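Local atomic coordinates of possible translation initiation inhibitor (PDB entry 3LME), a protein that is of uncertain function but belongs to the YjgF-like superfamily of small trimeric alpha-beta proteins. Residues A[48-57]-A[86-97]. The protein carries 1 engineered substitution. Residues are numbered along the deposited sequence; the frame is centred on the assembly and turned at random.
Sequences DEARIRRMFD and YRPVVNKVQKDI
Lys92 forms a salt bridge to Glu49, its NZ lying 3.1 Å from Glu49 OE2 and meeting that oxygen from above the carboxylate plane, 56° out of it. The same NZ also bridges to Asp96 OD2 one turn along its own helix, on the syn side, so a single ammonium joins two carboxylates and probably offsets their mutual repulsion. Arg53 is bent at chi2 (51°), which swings its guanidinium along helix 48-64 toward Asp57, one turn on; there NE makes a salt bridge, 3.0 Å, to Asp57 OD1, which lies in the guanidinium plane, while Ile97 CG1 lies 3.8 Å above that plane, over the centre of the group. These charged groups flank the contact between the two helices that pack on the sheet of the YjgF-like fold, their segment axes 9.5 Å apart and crossing at -54°. Between the helices the packing is knobs-into-holes. Ile52 sits among Tyr86, Val89, Val90 and Val93, with CD1 3.5 Å from Val89 CG1 and CG2 against Val93 CG2. Val93 returns the fit between Glu49, Ile52, Arg53 and Phe56, its CG1 3.7 Å from Phe56 CD2. Deeper still, the Phe56 ring meets Val90 CG1 at its edge and Gln94 CG obliquely at CZ, and touches Ile122 of the sheet; the Gln94 amide oxygen is bonded to Arg106.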
loop_
_atom_site.group_PDB
_atom_site.type_symbol
_atom_site.label_atom_id
_atom_site.label_comp_id
_atom_site.label_asym_id
_atom_site.label_seq_id
_atom_site.Cartn_x
_atom_site.Cartn_y
_atom_site.Cartn_z
ATOM N N ASP A 48 -17.701 -15.294 -9.762
ATOM C CA ASP A 48 -16.475 -14.550 -9.942
ATOM C C ASP A 48 -16.725 -13.054 -10.075
ATOM O O ASP A 48 -16.178 -12.251 -9.330
ATOM C CB ASP A 48 -15.797 -15.014 -11.219
ATOM C CG ASP A 48 -14.991 -16.294 -11.051
ATOM O OD1 ASP A 48 -14.932 -16.827 -9.924
ATOM O OD2 ASP A 48 -14.409 -16.764 -12.068
ATOM N N GLU A 49 -17.527 -12.671 -11.052
ATOM C CA GLU A 49 -17.713 -11.274 -11.376
ATOM C C GLU A 49 -18.616 -10.539 -10.353
ATOM O O GLU A 49 -18.375 -9.393 -9.987
ATOM C CB GLU A 49 -18.257 -11.207 -12.786
ATOM C CG GLU A 49 -18.567 -9.845 -13.300
ATOM C CD GLU A 49 -18.979 -9.908 -14.755
ATOM O OE1 GLU A 49 -18.387 -10.747 -15.492
ATOM O OE2 GLU A 49 -19.885 -9.128 -15.154
ATOM N N ALA A 50 -19.649 -11.223 -9.875
ATOM C CA ALA A 50 -20.501 -10.701 -8.832
ATOM C C ALA A 50 -19.638 -10.409 -7.628
ATOM O O ALA A 50 -19.834 -9.397 -6.976
ATOM C CB ALA A 50 -21.594 -11.694 -8.493
ATOM N N ARG A 51 -18.662 -11.274 -7.346
ATOM C CA ARG A 51 -17.791 -11.120 -6.173
ATOM C C ARG A 51 -16.944 -9.873 -6.236
ATOM O O ARG A 51 -16.873 -9.111 -5.283
ATOM C CB ARG A 51 -16.867 -12.305 -6.058
ATOM C CG ARG A 51 -16.183 -12.391 -4.743
ATOM C CD ARG A 51 -17.042 -13.107 -3.712
ATOM N NE ARG A 51 -16.194 -14.023 -2.965
ATOM C CZ ARG A 51 -16.107 -15.331 -3.206
ATOM N NH1 ARG A 51 -15.276 -16.075 -2.477
ATOM N NH2 ARG A 51 -16.866 -15.895 -4.142
ATOM N N ILE A 52 -16.303 -9.677 -7.378
ATOM C CA ILE A 52 -15.464 -8.541 -7.598
ATOM C C ILE A 52 -16.252 -7.240 -7.701
ATOM O O ILE A 52 -15.843 -6.226 -7.084
ATOM C CB ILE A 52 -14.582 -8.766 -8.810
ATOM C CG1 ILE A 52 -13.409 -9.659 -8.407
ATOM C CG2 ILE A 52 -14.061 -7.434 -9.348
ATOM C CD1 ILE A 52 -12.789 -10.377 -9.541
ATOM N N ARG A 53 -17.365 -7.241 -8.457
ATOM C CA ARG A 53 -18.251 -6.052 -8.510
ATOM C C ARG A 53 -18.649 -5.643 -7.078
ATOM O O ARG A 53 -18.575 -4.462 -6.709
ATOM C CB ARG A 53 -19.478 -6.273 -9.418
ATOM C CG ARG A 53 -20.506 -5.116 -9.466
ATOM C CD ARG A 53 -19.833 -3.744 -9.759
ATOM N NE ARG A 53 -20.717 -2.552 -9.836
ATOM C CZ ARG A 53 -21.317 -2.115 -10.950
ATOM N NH1 ARG A 53 -21.175 -2.789 -12.077
ATOM N NH2 ARG A 53 -22.065 -1.011 -10.936
ATOM N N ARG A 54 -18.987 -6.634 -6.265
ATOM C CA ARG A 54 -19.407 -6.374 -4.909
ATOM C C ARG A 54 -18.287 -5.849 -4.024
ATOM O O ARG A 54 -18.535 -5.059 -3.109
ATOM C CB ARG A 54 -20.012 -7.629 -4.293
ATOM C CG ARG A 54 -20.716 -7.410 -2.959
ATOM C CD ARG A 54 -21.892 -6.531 -3.189
ATOM N NE ARG A 54 -22.889 -6.761 -2.158
ATOM C CZ ARG A 54 -23.977 -7.509 -2.306
ATOM N NH1 ARG A 54 -24.226 -8.127 -3.451
ATOM N NH2 ARG A 54 -24.812 -7.639 -1.278
ATOM N N MET A 55 -17.062 -6.305 -4.273
ATOM C CA MET A 55 -15.882 -5.770 -3.595
ATOM C C MET A 55 -15.742 -4.283 -3.929
ATOM O O MET A 55 -15.589 -3.448 -3.026
ATOM C CB MET A 55 -14.643 -6.548 -4.011
ATOM C CG MET A 55 -13.302 -6.020 -3.482
ATOM S SD MET A 55 -11.953 -7.024 -4.136
ATOM C CE MET A 55 -11.929 -6.459 -5.854
ATOM N N PHE A 56 -15.856 -3.947 -5.217
ATOM C CA PHE A 56 -15.812 -2.539 -5.615
ATOM C C PHE A 56 -16.947 -1.686 -5.024
ATOM O O PHE A 56 -16.690 -0.591 -4.491
ATOM C CB PHE A 56 -15.774 -2.415 -7.115
ATOM C CG PHE A 56 -14.418 -2.585 -7.691
ATOM C CD1 PHE A 56 -13.527 -1.542 -7.695
ATOM C CD2 PHE A 56 -14.032 -3.797 -8.239
ATOM C CE1 PHE A 56 -12.269 -1.695 -8.252
ATOM C CE2 PHE A 56 -12.744 -3.976 -8.798
ATOM C CZ PHE A 56 -11.874 -2.936 -8.801
ATOM N N ASP A 57 -18.186 -2.193 -5.091
ATOM C CA ASP A 57 -19.324 -1.504 -4.503
ATOM C C ASP A 57 -19.128 -1.298 -2.980
ATOM O O ASP A 57 -19.370 -0.194 -2.465
ATOM C CB ASP A 57 -20.626 -2.257 -4.773
ATOM C CG ASP A 57 -21.059 -2.246 -6.263
ATOM O OD1 ASP A 57 -20.574 -1.435 -7.098
ATOM O OD2 ASP A 57 -21.942 -3.071 -6.594
ATOM N N TYR A 86 -8.196 -13.543 -12.640
ATOM C CA TYR A 86 -9.042 -12.439 -12.219
ATOM C C TYR A 86 -8.674 -11.054 -12.735
ATOM O O TYR A 86 -9.486 -10.127 -12.669
ATOM C CB TYR A 86 -9.165 -12.423 -10.707
ATOM C CG TYR A 86 -9.633 -13.747 -10.178
ATOM C CD1 TYR A 86 -10.861 -14.278 -10.565
ATOM C CD2 TYR A 86 -8.838 -14.483 -9.308
ATOM C CE1 TYR A 86 -11.286 -15.497 -10.091
ATOM C CE2 TYR A 86 -9.248 -15.698 -8.831
ATOM C CZ TYR A 86 -10.470 -16.200 -9.223
ATOM O OH TYR A 86 -10.870 -17.423 -8.742
ATOM N N ARG A 87 -7.472 -10.893 -13.257
ATOM C CA ARG A 87 -7.122 -9.604 -13.788
ATOM C C ARG A 87 -8.147 -9.197 -14.856
ATOM O O ARG A 87 -8.638 -8.078 -14.825
ATOM C CB ARG A 87 -5.696 -9.585 -14.322
ATOM C CG ARG A 87 -5.073 -8.223 -14.246
ATOM C CD ARG A 87 -4.157 -7.960 -15.389
ATOM N NE ARG A 87 -4.833 -8.103 -16.699
ATOM C CZ ARG A 87 -4.558 -9.056 -17.610
ATOM N NH1 ARG A 87 -5.217 -9.081 -18.773
ATOM N NH2 ARG A 87 -3.618 -9.974 -17.364
ATOM N N PRO A 88 -8.497 -10.111 -15.785
ATOM C CA PRO A 88 -9.514 -9.734 -16.783
ATOM C C PRO A 88 -10.901 -9.413 -16.179
ATOM O O PRO A 88 -11.677 -8.627 -16.760
ATOM C CB PRO A 88 -9.608 -10.967 -17.700
ATOM C CG PRO A 88 -8.798 -12.036 -17.035
ATOM C CD PRO A 88 -7.832 -11.378 -16.129
ATOM N N VAL A 89 -11.208 -10.017 -15.037
ATOM C CA VAL A 89 -12.480 -9.774 -14.406
ATOM C C VAL A 89 -12.446 -8.366 -13.810
ATOM O O VAL A 89 -13.346 -7.556 -14.073
ATOM C CB VAL A 89 -12.820 -10.850 -13.345
ATOM C CG1 VAL A 89 -14.204 -10.605 -12.771
ATOM C CG2 VAL A 89 -12.712 -12.292 -13.942
ATOM N N VAL A 90 -11.396 -8.063 -13.049
ATOM C CA VAL A 90 -11.174 -6.714 -12.519
ATOM C C VAL A 90 -11.234 -5.664 -13.647
ATOM O O VAL A 90 -11.844 -4.601 -13.517
ATOM C CB VAL A 90 -9.817 -6.644 -11.755
ATOM C CG1 VAL A 90 -9.499 -5.238 -11.315
ATOM C CG2 VAL A 90 -9.825 -7.561 -10.564
ATOM N N ASN A 91 -10.610 -5.974 -14.771
ATOM C CA ASN A 91 -10.725 -5.112 -15.927
ATOM C C ASN A 91 -12.191 -4.893 -16.305
ATOM O O ASN A 91 -12.669 -3.745 -16.339
ATOM C CB ASN A 91 -9.903 -5.652 -17.095
ATOM C CG ASN A 91 -8.411 -5.571 -16.835
ATOM O OD1 ASN A 91 -7.933 -4.865 -15.936
ATOM N ND2 ASN A 91 -7.662 -6.302 -17.624
ATOM N N LYS A 92 -12.911 -5.990 -16.531
ATOM C CA LYS A 92 -14.295 -5.929 -16.941
ATOM C C LYS A 92 -15.141 -5.125 -15.919
ATOM O O LYS A 92 -15.942 -4.252 -16.287
ATOM C CB LYS A 92 -14.792 -7.361 -17.132
ATOM C CG LYS A 92 -16.257 -7.566 -17.097
ATOM C CD LYS A 92 -16.862 -7.684 -18.496
ATOM C CE LYS A 92 -18.287 -7.045 -18.525
ATOM N NZ LYS A 92 -18.998 -6.949 -17.176
ATOM N N VAL A 93 -14.946 -5.386 -14.634
ATOM C CA VAL A 93 -15.733 -4.677 -13.639
ATOM C C VAL A 93 -15.426 -3.186 -13.612
ATOM O O VAL A 93 -16.334 -2.359 -13.425
ATOM C CB VAL A 93 -15.594 -5.296 -12.263
ATOM C CG1 VAL A 93 -16.198 -4.376 -11.222
ATOM C CG2 VAL A 93 -16.294 -6.695 -12.244
ATOM N N GLN A 94 -14.151 -2.844 -13.812
ATOM C CA GLN A 94 -13.768 -1.450 -13.867
ATOM C C GLN A 94 -14.320 -0.764 -15.128
ATOM O O GLN A 94 -14.719 0.385 -15.059
ATOM C CB GLN A 94 -12.263 -1.275 -13.722
ATOM C CG GLN A 94 -11.761 -1.337 -12.305
ATOM C CD GLN A 94 -10.342 -0.824 -12.179
ATOM O OE1 GLN A 94 -9.376 -1.518 -12.507
ATOM N NE2 GLN A 94 -10.203 0.399 -11.700
ATOM N N LYS A 95 -14.375 -1.454 -16.269
ATOM C CA LYS A 95 -15.064 -0.875 -17.438
ATOM C C LYS A 95 -16.527 -0.567 -17.111
ATOM O O LYS A 95 -17.086 0.428 -17.573
ATOM C CB LYS A 95 -14.991 -1.777 -18.670
ATOM C CG LYS A 95 -13.805 -1.459 -19.585
ATOM C CD LYS A 95 -13.705 -2.458 -20.722
ATOM C CE LYS A 95 -12.247 -2.628 -21.177
ATOM N NZ LYS A 95 -11.838 -1.688 -22.303
ATOM N N ASP A 96 -17.138 -1.417 -16.292
ATOM C CA ASP A 96 -18.531 -1.239 -15.950
ATOM C C ASP A 96 -18.743 0.013 -15.102
ATOM O O ASP A 96 -19.773 0.684 -15.207
ATOM C CB ASP A 96 -19.044 -2.445 -15.171
ATOM C CG ASP A 96 -19.404 -3.641 -16.055
ATOM O OD1 ASP A 96 -19.499 -3.517 -17.324
ATOM O OD2 ASP A 96 -19.601 -4.722 -15.423
ATOM N N ILE A 97 -17.768 0.305 -14.249
ATOM C CA ILE A 97 -17.928 1.337 -13.249
ATOM C C ILE A 97 -17.440 2.664 -13.797
ATOM O O ILE A 97 -18.134 3.670 -13.697
ATOM C CB ILE A 97 -17.240 0.940 -11.903
ATOM C CG1 ILE A 97 -17.996 -0.244 -11.280
ATOM C CG2 ILE A 97 -17.160 2.120 -10.940
ATOM C CD1 ILE A 97 -17.481 -0.692 -9.945
#